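PDB 5D55: HdaB,HdaA (Adhesin), HUS-associated diffuse adherence from Escherichia coli, which is the minor tip subunit of the Hda (AAF/IV) chaperone-usher pilus, which probably serves cell adhesion and biofilm formation. Local coordinates for residues G29-T34 and Y106-G111. Numbering follows the deposited sequence.
Sequences GVKLAT and YIEVDG
K31 lies across the ring of Y106 where strands 31-38 and 102-109 of HdaB run antiparallel, interrupted by a classic beta bulge. The lysine chain is extended beyond CG, which takes it over one face of the ring: CE stands 3.5 Å from the ring centroid, almost on the normal, in a CH-pi contact. NZ travels on toward the phenol end and makes a cation-pi contact 26° off the normal. T34 runs alongside the same tyrosine, its CG2 3.7 Å from Y106 CE1.

At the bulge, L32 and A33 both face I107. L32 N bonds straight to I107 O (2.8 Å), while A33 N reaches that oxygen only weakly; I107 N returns a bond to A33 O. L32, the first residue of the bulge, lays its branched end against V109, with L32 CD2 3.8 Å from V109 CG2. On the buried face, A33 CB touches I107 CG1, and F122 of strand 118-132 packs on both residues.

On the N-terminal side of the bulge in 29-34, V109 N donates to V30 O and G29 N to V109 O. The E108 chain, extended beyond CG, brings its carboxylate up to G29 O (E108 CD 3.3 Å from G29 O), and one water donates to G29 O at 2.6 Å and, weakly, to E108 OE2 at 3.1 Å.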
# COMPACT_ATOMS: atom_id res chain seq x y z
N GLY B 29 -26.91 16.18 -3.24
CA GLY B 29 -26.47 15.97 -1.87
C GLY B 29 -27.21 14.87 -1.12
O GLY B 29 -26.76 14.44 -0.07
N VAL B 30 -28.35 14.42 -1.65
CA VAL B 30 -29.15 13.40 -0.96
C VAL B 30 -28.33 12.11 -0.78
O VAL B 30 -27.76 11.60 -1.74
CB VAL B 30 -30.50 13.12 -1.69
CG1 VAL B 30 -31.15 11.84 -1.19
CG2 VAL B 30 -31.45 14.30 -1.53
N LYS B 31 -28.28 11.61 0.45
CA LYS B 31 -27.45 10.45 0.79
C LYS B 31 -28.13 9.15 0.40
O LYS B 31 -29.25 8.86 0.85
CB LYS B 31 -27.09 10.45 2.28
CG LYS B 31 -26.23 11.63 2.72
CD LYS B 31 -26.31 11.83 4.23
CE LYS B 31 -25.23 12.78 4.73
NZ LYS B 31 -25.34 12.94 6.22
N LEU B 32 -27.46 8.37 -0.44
CA LEU B 32 -27.99 7.10 -0.94
C LEU B 32 -27.34 5.88 -0.28
O LEU B 32 -27.90 4.78 -0.32
CB LEU B 32 -27.79 6.99 -2.45
CG LEU B 32 -28.37 8.07 -3.37
CD1 LEU B 32 -27.88 7.82 -4.76
CD2 LEU B 32 -29.89 8.10 -3.33
N ALA B 33 -26.16 6.10 0.31
CA ALA B 33 -25.44 5.07 1.08
C ALA B 33 -24.44 5.70 2.05
O ALA B 33 -23.95 6.81 1.81
CB ALA B 33 -24.71 4.09 0.15
N THR B 34 -24.15 4.99 3.14
CA THR B 34 -23.21 5.47 4.17
C THR B 34 -22.01 4.55 4.20
O THR B 34 -22.15 3.33 4.35
CB THR B 34 -23.85 5.49 5.57
OG1 THR B 34 -25.07 6.23 5.54
CG2 THR B 34 -22.89 6.09 6.63
N TYR B 106 -20.14 9.31 2.30
CA TYR B 106 -21.45 8.96 1.73
C TYR B 106 -21.40 8.85 0.21
O TYR B 106 -20.53 9.44 -0.44
CB TYR B 106 -22.53 9.97 2.14
CG TYR B 106 -22.60 10.22 3.64
CD1 TYR B 106 -23.42 9.45 4.45
CD2 TYR B 106 -21.83 11.22 4.23
CE1 TYR B 106 -23.47 9.66 5.83
CE2 TYR B 106 -21.88 11.45 5.59
CZ TYR B 106 -22.70 10.67 6.39
OH TYR B 106 -22.75 10.89 7.75
N ILE B 107 -22.33 8.08 -0.35
CA ILE B 107 -22.64 8.17 -1.76
C ILE B 107 -23.81 9.14 -1.80
O ILE B 107 -24.81 8.95 -1.10
CB ILE B 107 -23.06 6.81 -2.39
CG1 ILE B 107 -21.99 5.72 -2.21
CG2 ILE B 107 -23.48 7.00 -3.86
CD1 ILE B 107 -20.71 5.95 -3.03
N GLU B 108 -23.65 10.21 -2.57
CA GLU B 108 -24.69 11.24 -2.65
C GLU B 108 -25.12 11.48 -4.08
O GLU B 108 -24.33 11.28 -5.01
CB GLU B 108 -24.20 12.56 -2.04
CG GLU B 108 -23.88 12.45 -0.54
CD GLU B 108 -23.50 13.79 0.08
OE1 GLU B 108 -23.31 14.78 -0.67
OE2 GLU B 108 -23.40 13.85 1.32
N VAL B 109 -26.35 11.94 -4.25
CA VAL B 109 -26.85 12.33 -5.55
C VAL B 109 -26.05 13.55 -6.03
O VAL B 109 -25.92 14.53 -5.30
CB VAL B 109 -28.36 12.67 -5.48
CG1 VAL B 109 -28.85 13.13 -6.83
CG2 VAL B 109 -29.15 11.45 -5.00
N ASP B 110 -25.52 13.46 -7.24
CA ASP B 110 -24.67 14.53 -7.78
C ASP B 110 -25.49 15.37 -8.76
O ASP B 110 -25.64 15.01 -9.93
CB ASP B 110 -23.43 13.92 -8.43
CG ASP B 110 -22.40 14.96 -8.86
OD1 ASP B 110 -22.51 16.14 -8.47
OD2 ASP B 110 -21.46 14.59 -9.60
N GLY B 111 -26.05 16.47 -8.26
CA GLY B 111 -26.94 17.34 -9.05
C GLY B 111 -28.40 16.92 -8.96
O GLY B 111 -28.71 15.72 -8.94
O HOH W 1 -25.85 15.69 2.00